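Local coordinates for molybdopterin biosynthesis moeA protein (Pyrococcus horikoshii, PDB 1WU2) that probably acts in molybdenum cofactor biosynthesis, where proteins of the MoeA family promote the insertion of molybdenum into molybdopterin, at residues K15-D20 against K312-K317; E28-R33 against K175-K180; V36-A41 against K180-V185; K222-P227 against V319-Y324. One frame throughout, in Å; residues are numbered along the deposited sequence.

Contact 1 (K15-D20 against K312-K317); sequences KLLLDD and KHALAK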
# COMPACT_ATOMS: atom_id res chain seq x y z
N LYS A 15 3.75 20.72 -13.67
CA LYS A 15 3.92 20.49 -15.10
C LYS A 15 5.35 20.81 -15.54
O LYS A 15 5.94 20.07 -16.33
CB LYS A 15 2.93 21.32 -15.91
CG LYS A 15 2.76 20.86 -17.36
CD LYS A 15 2.77 22.03 -18.33
CE LYS A 15 2.18 21.64 -19.69
NZ LYS A 15 3.07 20.74 -20.46
N LEU A 16 5.91 21.91 -15.04
CA LEU A 16 7.26 22.32 -15.39
C LEU A 16 8.25 21.25 -14.93
O LEU A 16 9.16 20.87 -15.67
CB LEU A 16 7.62 23.66 -14.75
CG LEU A 16 7.01 24.93 -15.36
CD1 LEU A 16 7.22 26.13 -14.43
CD2 LEU A 16 7.59 25.22 -16.74
N LEU A 17 8.04 20.76 -13.71
CA LEU A 17 8.87 19.73 -13.11
C LEU A 17 8.78 18.39 -13.85
O LEU A 17 9.81 17.80 -14.17
CB LEU A 17 8.45 19.53 -11.64
CG LEU A 17 9.31 18.59 -10.79
CD1 LEU A 17 9.57 19.19 -9.42
CD2 LEU A 17 8.66 17.22 -10.65
N LEU A 18 7.57 17.93 -14.11
CA LEU A 18 7.35 16.60 -14.69
C LEU A 18 7.71 16.53 -16.17
O LEU A 18 8.12 15.47 -16.66
CB LEU A 18 5.91 16.13 -14.48
CG LEU A 18 5.48 15.79 -13.05
CD1 LEU A 18 4.00 15.45 -13.01
CD2 LEU A 18 6.31 14.64 -12.48
N ASP A 19 7.55 17.64 -16.89
CA ASP A 19 7.99 17.74 -18.28
C ASP A 19 9.52 17.60 -18.38
O ASP A 19 10.03 17.13 -19.40
CB ASP A 19 7.56 19.07 -18.91
CG ASP A 19 6.07 19.12 -19.27
OD1 ASP A 19 5.37 18.09 -19.22
OD2 ASP A 19 5.52 20.19 -19.62
N ASP A 20 10.22 18.01 -17.34
CA ASP A 20 11.68 17.87 -17.26
C ASP A 20 12.13 16.43 -16.97
O ASP A 20 13.27 16.07 -17.25
CB ASP A 20 12.24 18.81 -16.18
CG ASP A 20 13.72 19.10 -16.37
OD1 ASP A 20 14.11 19.58 -17.45
OD2 ASP A 20 14.57 18.91 -15.47
N LYS A 312 6.88 12.16 -5.37
CA LYS A 312 6.08 10.95 -5.58
C LYS A 312 5.68 10.79 -7.05
O LYS A 312 5.77 9.70 -7.60
CB LYS A 312 4.83 11.00 -4.68
CG LYS A 312 3.80 9.92 -4.96
CD LYS A 312 2.76 9.81 -3.85
CE LYS A 312 1.69 10.88 -3.95
NZ LYS A 312 0.39 10.43 -3.37
N HIS A 313 5.24 11.88 -7.67
CA HIS A 313 4.77 11.85 -9.05
C HIS A 313 5.90 11.80 -10.07
O HIS A 313 5.73 11.25 -11.16
CB HIS A 313 3.85 13.05 -9.32
CG HIS A 313 2.66 13.08 -8.42
ND1 HIS A 313 1.73 12.07 -8.39
CD2 HIS A 313 2.27 13.98 -7.48
CE1 HIS A 313 0.80 12.35 -7.49
NE2 HIS A 313 1.11 13.50 -6.93
N ALA A 314 7.06 12.36 -9.73
CA ALA A 314 8.25 12.28 -10.57
C ALA A 314 8.78 10.85 -10.62
O ALA A 314 9.09 10.33 -11.69
CB ALA A 314 9.34 13.22 -10.07
N LEU A 315 8.89 10.22 -9.45
CA LEU A 315 9.34 8.83 -9.35
C LEU A 315 8.42 7.88 -10.11
O LEU A 315 8.89 6.96 -10.78
CB LEU A 315 9.41 8.41 -7.88
CG LEU A 315 10.55 9.03 -7.08
CD1 LEU A 315 10.27 8.94 -5.59
CD2 LEU A 315 11.87 8.36 -7.41
N ALA A 316 7.11 8.11 -10.01
CA ALA A 316 6.12 7.30 -10.71
C ALA A 316 6.26 7.45 -12.23
O ALA A 316 6.09 6.49 -12.96
CB ALA A 316 4.72 7.67 -10.26
N LYS A 317 6.57 8.66 -12.68
CA LYS A 317 6.77 8.92 -14.11
C LYS A 317 8.03 8.23 -14.64
O LYS A 317 8.06 7.79 -15.79
CB LYS A 317 6.86 10.43 -14.38
CG LYS A 317 6.45 10.81 -15.80
CD LYS A 317 7.23 12.00 -16.32
CE LYS A 317 6.95 12.23 -17.79
NZ LYS A 317 7.35 13.60 -18.21
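Leu18 and Ala314 make the central touch of this helix-helix contact: CD2 of Leu18 lies against the CA of Ala314 at 3.6 Å. The same methyl is 3.7 Å from the O of His313, so it covers backbone as well as side chain. Leu17, next to it in the chain, brings its CD2 to 4.1 Å from the CB of Ala314. Alanine suits the spot because its single methyl lets two leucine branches converge on the helix surface. Beside this apolar patch, NZ of Lys317 gives a hydrogen bond to the O of Leu18 at 2.5 Å, a length short enough to be read with caution. The ammonium stands above the carbonyl plane, 38° out of it, and also bonds the O of Ile21, so one amine serves two carbonyls. The CG of Lys317 is anti to its backbone N (chi1 -154°), and the long chain then spans the gap between the helices. An alanine in place of Lys317 would probably leave the carbonyls of Leu18 and Ile21 without this donor and weaken the polar tie between the two helices. In the second shell, NZ of Lys15 forms a salt bridge with Asp19 one turn on, whose OD2 receives it on its syn lone pair at 2.6 Å. The ring of His313 turns elsewhere, with ND1 bonded to Tyr324 OH. Helices 10-20 and 300-319 run nearly parallel here, at 26° with axes 9.9 Å apart, while Phe294 of strand 293-295 and Phe276 of strand 276-277 pack on Leu17.

Contact 2 (E28-R33 against K175-K180); sequences EKVPLR and KKVPVK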
# COMPACT_ATOMS: atom_id res chain seq x y z
N GLU A 28 15.68 -4.62 -15.98
CA GLU A 28 16.40 -5.79 -15.50
C GLU A 28 15.44 -6.93 -15.14
O GLU A 28 14.28 -6.69 -14.80
CB GLU A 28 17.26 -5.44 -14.28
CG GLU A 28 16.48 -5.18 -12.99
CD GLU A 28 17.36 -4.66 -11.88
OE1 GLU A 28 16.90 -3.79 -11.12
OE2 GLU A 28 18.52 -5.12 -11.75
N LYS A 29 15.93 -8.16 -15.23
CA LYS A 29 15.12 -9.34 -14.93
C LYS A 29 15.33 -9.72 -13.47
O LYS A 29 16.45 -10.01 -13.04
CB LYS A 29 15.51 -10.50 -15.85
CG LYS A 29 14.61 -10.67 -17.08
CD LYS A 29 15.29 -10.24 -18.38
CE LYS A 29 14.85 -11.08 -19.58
NZ LYS A 29 15.75 -12.24 -19.83
N VAL A 30 14.24 -9.69 -12.69
CA VAL A 30 14.28 -10.08 -11.28
C VAL A 30 13.46 -11.35 -11.08
O VAL A 30 12.46 -11.55 -11.76
CB VAL A 30 13.77 -8.96 -10.35
CG1 VAL A 30 14.61 -7.69 -10.53
CG2 VAL A 30 12.28 -8.66 -10.58
N PRO A 31 13.87 -12.21 -10.14
CA PRO A 31 13.15 -13.46 -9.88
C PRO A 31 11.79 -13.22 -9.25
O PRO A 31 11.60 -12.18 -8.61
CB PRO A 31 14.08 -14.21 -8.92
CG PRO A 31 14.87 -13.15 -8.26
CD PRO A 31 15.04 -12.06 -9.26
N LEU A 32 10.87 -14.16 -9.43
CA LEU A 32 9.51 -14.07 -8.89
C LEU A 32 9.48 -13.79 -7.39
O LEU A 32 8.63 -13.04 -6.91
CB LEU A 32 8.74 -15.36 -9.19
CG LEU A 32 7.88 -15.41 -10.46
CD1 LEU A 32 8.58 -14.80 -11.67
CD2 LEU A 32 7.45 -16.84 -10.76
N ARG A 33 10.41 -14.40 -6.65
CA ARG A 33 10.48 -14.25 -5.20
C ARG A 33 10.73 -12.81 -4.74
O ARG A 33 10.35 -12.43 -3.64
CB ARG A 33 11.56 -15.18 -4.63
CG ARG A 33 11.43 -15.48 -3.14
CD ARG A 33 10.30 -16.43 -2.80
NE ARG A 33 10.53 -17.11 -1.52
CZ ARG A 33 10.37 -16.56 -0.31
NH1 ARG A 33 9.96 -15.30 -0.18
NH2 ARG A 33 10.61 -17.28 0.77
N LYS A 175 10.36 -17.16 -15.22
CA LYS A 175 11.17 -17.31 -14.01
C LYS A 175 11.66 -15.95 -13.51
O LYS A 175 11.66 -15.69 -12.30
CB LYS A 175 12.37 -18.22 -14.28
CG LYS A 175 12.01 -19.67 -14.59
CD LYS A 175 13.25 -20.50 -14.87
CE LYS A 175 13.02 -21.98 -14.63
NZ LYS A 175 14.31 -22.72 -14.44
N LYS A 176 12.11 -15.11 -14.44
CA LYS A 176 12.59 -13.77 -14.12
C LYS A 176 11.89 -12.74 -15.00
O LYS A 176 12.07 -12.73 -16.22
CB LYS A 176 14.11 -13.70 -14.30
CG LYS A 176 14.89 -14.64 -13.39
CD LYS A 176 16.40 -14.58 -13.67
CE LYS A 176 17.03 -13.34 -13.05
NZ LYS A 176 17.79 -13.65 -11.80
N VAL A 177 11.08 -11.90 -14.37
CA VAL A 177 10.23 -10.93 -15.06
C VAL A 177 10.93 -9.58 -15.27
O VAL A 177 11.55 -9.05 -14.34
CB VAL A 177 8.88 -10.74 -14.31
CG1 VAL A 177 9.07 -10.00 -12.97
CG2 VAL A 177 7.86 -10.01 -15.18
N PRO A 178 10.85 -9.01 -16.47
CA PRO A 178 11.45 -7.70 -16.74
C PRO A 178 10.72 -6.55 -16.03
O PRO A 178 9.52 -6.37 -16.22
CB PRO A 178 11.34 -7.56 -18.26
CG PRO A 178 10.23 -8.47 -18.66
CD PRO A 178 10.21 -9.58 -17.68
N VAL A 179 11.47 -5.80 -15.22
CA VAL A 179 10.95 -4.63 -14.51
C VAL A 179 11.90 -3.45 -14.69
O VAL A 179 13.07 -3.62 -15.03
CB VAL A 179 10.75 -4.92 -13.00
CG1 VAL A 179 9.67 -5.96 -12.79
CG2 VAL A 179 12.06 -5.35 -12.34
N LYS A 180 11.40 -2.24 -14.45
CA LYS A 180 12.23 -1.04 -14.53
C LYS A 180 13.28 -1.05 -13.41
O LYS A 180 13.01 -1.51 -12.30
CB LYS A 180 11.37 0.22 -14.40
CG LYS A 180 10.36 0.42 -15.52
CD LYS A 180 11.00 1.00 -16.77
CE LYS A 180 9.95 1.61 -17.68
NZ LYS A 180 10.55 2.15 -18.93
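The flat groups that meet between Glu28, Val30, Val177 and Val179 are peptides, and their carbonyls receive donors differently. Val179 O takes the N-H of Glu28 at 3.0 Å almost end-on, whereas the N of Val30 stands 40° above the carbonyl plane of Val177, at 3.2 Å. These bonds, with the return bonds from the N of Val179 and of Val177, build a two-stranded antiparallel sheet from strands 27-31 and 176-180. Pro31 and Pro178 sit at non-hydrogen-bonded positions, where an imino acid costs the sheet no donor. On the face carrying Glu28, Val30, Val177 and Val179, the branched side chains pack inward: CG2 of Val30 meets CG2 of Val179 at 3.8 Å, the two side chains crossing at about a right angle. Leu40 and Leu169 add to the cover over Val177, and Glu28 OE1 forms a salt bridge with Arg38. The other face bears Lys29, Pro31, Lys176 and Pro178, suited to a more solvent-exposed surface. There Lys29 CB lies 3.8 Å from Lys176 CB. A bend at chi3 (77°) brings CE of Lys176 to 3.4 Å from Lys29 O. Past the paired residues Arg33 forms a salt bridge with Glu221 of the second subunit. The pairing frays with a weak bond from Leu32 N to Lys175 O, the same oxygen that CD1 of Leu32 approaches to 3.3 Å.

Contact 3 (V36-A41 against K180-V185); sequences VGRVLA and KVKPKV
Lys180 reaches Ala41 through its NZ, an ammonium gripped by three groups: a water at 2.7 Å that it donates to, the carboxylate of Glu23 in a salt bridge, and the O of Ile24. The water passes the link on, donating to the O of Ala41 at 2.7 Å. This joint belongs to the connection between the two-stranded sheet of strands 27-31 and 176-180 and strand 184-190, an inner strand of the mixed sheet in the probable molybdopterin-binding domain. A lysine serves well here, because its aliphatic part packs in a buried place while its charge meets Glu23. The kink at chi2 (-80°) turns CD of Lys180 back toward the loop 36-41, 4.4 Å from the CB of Ala41. The backbones are tied directly where the N of Lys180 bonds the O of Val39 at 2.9 Å, nearly straight on to the carbonyl. In place of the return bond, a second water accepts from the N of Val39 and donates to Lys180 O at 2.7 Å. That water and Lys180 O both lie at the edge of the Arg38 guanidinium, near its plane. The extended chain of Lys182 crosses the Arg38 side chain at about a right angle and puts its CE over one face of the guanidinium. Two like charges are thus brought near one another, but Arg38 NH1 has Glu28 as its salt-bridge partner, which probably eases the repulsion. The methylene CE of Lys182 does the touching, 3.7 Å from NE of Arg38 and offset toward the rim of the flat group.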
# COMPACT_ATOMS: atom_id res chain seq x y z
N VAL A 36 7.55 -8.63 -6.04
CA VAL A 36 6.45 -7.85 -5.47
C VAL A 36 6.89 -6.41 -5.18
O VAL A 36 7.93 -6.18 -4.57
CB VAL A 36 5.91 -8.49 -4.16
CG1 VAL A 36 4.88 -7.59 -3.49
CG2 VAL A 36 5.30 -9.87 -4.45
N GLY A 37 6.08 -5.44 -5.64
CA GLY A 37 6.37 -4.03 -5.46
C GLY A 37 7.12 -3.41 -6.63
O GLY A 37 7.27 -2.19 -6.70
N ARG A 38 7.58 -4.24 -7.55
CA ARG A 38 8.31 -3.78 -8.73
C ARG A 38 7.37 -3.39 -9.86
O ARG A 38 6.21 -3.80 -9.89
CB ARG A 38 9.28 -4.86 -9.20
CG ARG A 38 10.46 -5.04 -8.27
CD ARG A 38 11.52 -3.96 -8.43
NE ARG A 38 12.85 -4.48 -8.16
CZ ARG A 38 13.96 -4.15 -8.81
NH1 ARG A 38 13.94 -3.28 -9.81
NH2 ARG A 38 15.11 -4.70 -8.45
N VAL A 39 7.89 -2.61 -10.79
CA VAL A 39 7.10 -2.05 -11.89
C VAL A 39 7.49 -2.71 -13.20
O VAL A 39 8.64 -2.64 -13.62
CB VAL A 39 7.32 -0.53 -12.01
CG1 VAL A 39 6.38 0.07 -13.07
CG2 VAL A 39 7.12 0.13 -10.66
N LEU A 40 6.51 -3.33 -13.86
CA LEU A 40 6.74 -4.00 -15.14
C LEU A 40 7.25 -3.04 -16.22
O LEU A 40 6.67 -1.97 -16.43
CB LEU A 40 5.44 -4.65 -15.64
CG LEU A 40 5.09 -6.02 -15.06
CD1 LEU A 40 3.79 -6.50 -15.68
CD2 LEU A 40 6.21 -7.03 -15.33
N ALA A 41 8.32 -3.44 -16.89
CA ALA A 41 8.93 -2.65 -17.96
C ALA A 41 8.11 -2.69 -19.24
O ALA A 41 8.18 -1.76 -20.06
CB ALA A 41 10.33 -3.14 -18.24
N LYS A 180 11.40 -2.24 -14.45
CA LYS A 180 12.23 -1.04 -14.53
C LYS A 180 13.28 -1.05 -13.41
O LYS A 180 13.01 -1.51 -12.30
CB LYS A 180 11.37 0.22 -14.40
CG LYS A 180 10.36 0.42 -15.52
CD LYS A 180 11.00 1.00 -16.77
CE LYS A 180 9.95 1.61 -17.68
NZ LYS A 180 10.55 2.15 -18.93
N VAL A 181 14.47 -0.55 -13.74
CA VAL A 181 15.50 -0.30 -12.75
C VAL A 181 15.01 0.83 -11.85
O VAL A 181 14.43 1.80 -12.34
CB VAL A 181 16.84 0.10 -13.42
CG1 VAL A 181 17.83 0.67 -12.40
CG2 VAL A 181 17.45 -1.11 -14.13
N LYS A 182 15.21 0.67 -10.55
CA LYS A 182 14.81 1.67 -9.56
C LYS A 182 15.62 2.94 -9.78
O LYS A 182 16.85 2.88 -9.79
CB LYS A 182 15.05 1.16 -8.15
CG LYS A 182 14.27 -0.08 -7.78
CD LYS A 182 14.33 -0.33 -6.28
CE LYS A 182 13.59 -1.59 -5.89
NZ LYS A 182 13.55 -1.74 -4.41
N PRO A 183 14.95 4.08 -9.95
CA PRO A 183 15.66 5.36 -10.04
C PRO A 183 16.50 5.60 -8.80
O PRO A 183 16.00 5.46 -7.69
CB PRO A 183 14.52 6.39 -10.13
CG PRO A 183 13.33 5.64 -10.58
CD PRO A 183 13.49 4.25 -10.05
N LYS A 184 17.76 5.93 -8.99
CA LYS A 184 18.63 6.29 -7.88
C LYS A 184 18.33 7.73 -7.48
O LYS A 184 18.39 8.64 -8.30
CB LYS A 184 20.10 6.14 -8.30
CG LYS A 184 20.50 4.71 -8.61
CD LYS A 184 21.77 4.64 -9.49
CE LYS A 184 21.72 3.51 -10.52
NZ LYS A 184 22.28 3.94 -11.85
N VAL A 185 17.97 7.93 -6.21
CA VAL A 185 17.61 9.24 -5.68
C VAL A 185 18.61 9.65 -4.61
O VAL A 185 18.63 9.06 -3.53
CB VAL A 185 16.19 9.21 -5.06
CG1 VAL A 185 15.83 10.55 -4.42
CG2 VAL A 185 15.16 8.81 -6.10
O HOH W 1 10.90 -1.67 -10.60
O HOH W 2 10.41 -0.22 -20.27

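Contact 4 (K222-P227 against V319-Y324); sequences KFFGEP and VGAQNY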
# COMPACT_ATOMS: atom_id res chain seq x y z
N LYS A 222 9.44 3.35 -0.70
CA LYS A 222 8.01 3.08 -0.82
C LYS A 222 7.54 3.34 -2.25
O LYS A 222 6.67 2.64 -2.76
CB LYS A 222 7.21 3.95 0.16
CG LYS A 222 5.70 3.72 0.12
CD LYS A 222 4.97 4.71 1.02
CE LYS A 222 3.47 4.49 0.97
NZ LYS A 222 2.74 5.34 1.95
N PHE A 223 8.15 4.34 -2.89
CA PHE A 223 7.75 4.76 -4.23
C PHE A 223 8.86 4.53 -5.27
O PHE A 223 9.35 5.48 -5.90
CB PHE A 223 7.32 6.23 -4.21
CG PHE A 223 6.00 6.45 -3.54
CD1 PHE A 223 4.82 6.06 -4.16
CD2 PHE A 223 5.92 7.03 -2.27
CE1 PHE A 223 3.59 6.26 -3.54
CE2 PHE A 223 4.70 7.23 -1.65
CZ PHE A 223 3.53 6.84 -2.29
N PHE A 224 9.25 3.26 -5.41
CA PHE A 224 9.95 2.75 -6.60
C PHE A 224 11.45 3.04 -6.70
O PHE A 224 12.11 2.50 -7.59
CB PHE A 224 9.26 3.22 -7.89
CG PHE A 224 7.76 3.22 -7.79
CD1 PHE A 224 7.07 2.07 -7.43
CD2 PHE A 224 7.03 4.39 -8.04
CE1 PHE A 224 5.69 2.07 -7.32
CE2 PHE A 224 5.65 4.39 -7.94
CZ PHE A 224 4.97 3.23 -7.58
N GLY A 225 11.99 3.86 -5.81
CA GLY A 225 13.36 4.33 -5.90
C GLY A 225 14.34 3.66 -4.96
O GLY A 225 13.96 2.97 -4.02
N GLU A 226 15.63 3.86 -5.24
CA GLU A 226 16.73 3.43 -4.38
C GLU A 226 17.39 4.68 -3.81
O GLU A 226 18.04 5.42 -4.54
CB GLU A 226 17.75 2.64 -5.21
CG GLU A 226 18.97 2.16 -4.43
CD GLU A 226 20.04 1.55 -5.33
OE1 GLU A 226 19.90 1.59 -6.57
OE2 GLU A 226 21.04 1.03 -4.78
N PRO A 227 17.24 4.94 -2.51
CA PRO A 227 17.85 6.12 -1.89
C PRO A 227 19.35 5.93 -1.68
O PRO A 227 19.78 4.84 -1.30
CB PRO A 227 17.13 6.23 -0.55
CG PRO A 227 16.75 4.84 -0.22
CD PRO A 227 16.49 4.14 -1.52
N VAL A 319 9.39 5.34 -13.67
CA VAL A 319 9.16 3.91 -13.86
C VAL A 319 7.86 3.62 -14.64
O VAL A 319 7.54 2.47 -14.92
CB VAL A 319 9.13 3.14 -12.52
CG1 VAL A 319 10.46 3.30 -11.79
CG2 VAL A 319 7.97 3.59 -11.63
N GLY A 320 7.12 4.67 -14.99
CA GLY A 320 5.83 4.53 -15.65
C GLY A 320 4.78 3.82 -14.81
O GLY A 320 3.93 3.11 -15.35
N ALA A 321 4.84 4.01 -13.50
CA ALA A 321 3.91 3.37 -12.57
C ALA A 321 2.47 3.78 -12.82
O ALA A 321 2.18 4.96 -13.04
CB ALA A 321 4.29 3.70 -11.13
N GLN A 322 1.58 2.79 -12.80
CA GLN A 322 0.14 3.01 -12.93
C GLN A 322 -0.54 2.60 -11.63
O GLN A 322 -0.17 1.60 -11.03
CB GLN A 322 -0.41 2.20 -14.11
CG GLN A 322 -1.13 3.04 -15.17
CD GLN A 322 -0.21 3.54 -16.27
OE1 GLN A 322 -0.68 4.04 -17.30
NE2 GLN A 322 1.10 3.41 -16.07
N ASN A 323 -1.51 3.40 -11.19
CA ASN A 323 -2.30 3.10 -9.99
C ASN A 323 -1.42 3.01 -8.74
O ASN A 323 -1.47 2.03 -8.00
CB ASN A 323 -3.12 1.82 -10.18
CG ASN A 323 -4.05 1.89 -11.38
OD1 ASN A 323 -4.04 1.01 -12.24
ND2 ASN A 323 -4.87 2.93 -11.44
N TYR A 324 -0.63 4.06 -8.52
CA TYR A 324 0.31 4.13 -7.40
C TYR A 324 -0.26 4.93 -6.22
O TYR A 324 0.45 5.20 -5.24
CB TYR A 324 1.65 4.72 -7.86
CG TYR A 324 1.58 6.11 -8.46
CD1 TYR A 324 1.30 6.30 -9.81
CD2 TYR A 324 1.81 7.24 -7.68
CE1 TYR A 324 1.24 7.58 -10.37
CE2 TYR A 324 1.75 8.52 -8.22
CZ TYR A 324 1.47 8.68 -9.57
OH TYR A 324 1.41 9.94 -10.11
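Phe224 packs against the Schellman turn that ends helix 300-319, where Gly320, with positive phi, is the C-prime residue, Ala321 N returns to Ala316 O and Gly320 N to Lys317 O. The phenyl ring is met at several rim atoms. Its CD2 touches CG2 of Val319 at 3.8 Å, and CE2 lies 3.5 Å from the CB of Ala321. CB of Tyr324 comes in the plane of the ring, at its edge, 3.6 Å from CZ. A flat, wide side chain suits the place because it can touch Val319 and Ala321 of the turn and Tyr324 of the following loop at once. Replacing Phe224 by an alanine would probably open a gap between the methyls of Val319 and Ala321 and the CB of Tyr324. Phe223, the first residue past its own helix, points the edge of its ring, through CE1, at Tyr324 O, 3.7 Å away, while CG of Lys222 lies over one face. Val39 and Ile160 add to the apolar surroundings of Phe224. Ala321 also rests on Ala316, the apolar contact across the turn that is typical of a Schellman motif.

Contacts 3 and 4 are closest, 6 Å between centres, and strands 184-190 and 226-233 are neighbours in one sheet, paired through Pro183 O to Glu226 N at 2.9 Å. Contact 2 shares Lys180 with contact 3, so its sheet leads within a few residues into strand 184-190. Helix 300-319 supplies 312-317 to contact 1 and runs on into 319-324 of contact 4; between them His313 ND1 lies 2.8 Å from Tyr324 OH. Leu315 of contact 1 packs on Val185 of contact 3. Contacts 1 and 2, 25 Å apart between centres, do not touch. Contacts 1, 3 and 4 involve the probable molybdopterin-binding domain, contact 2 adjoins it through Lys180, and all are packing without a ligand.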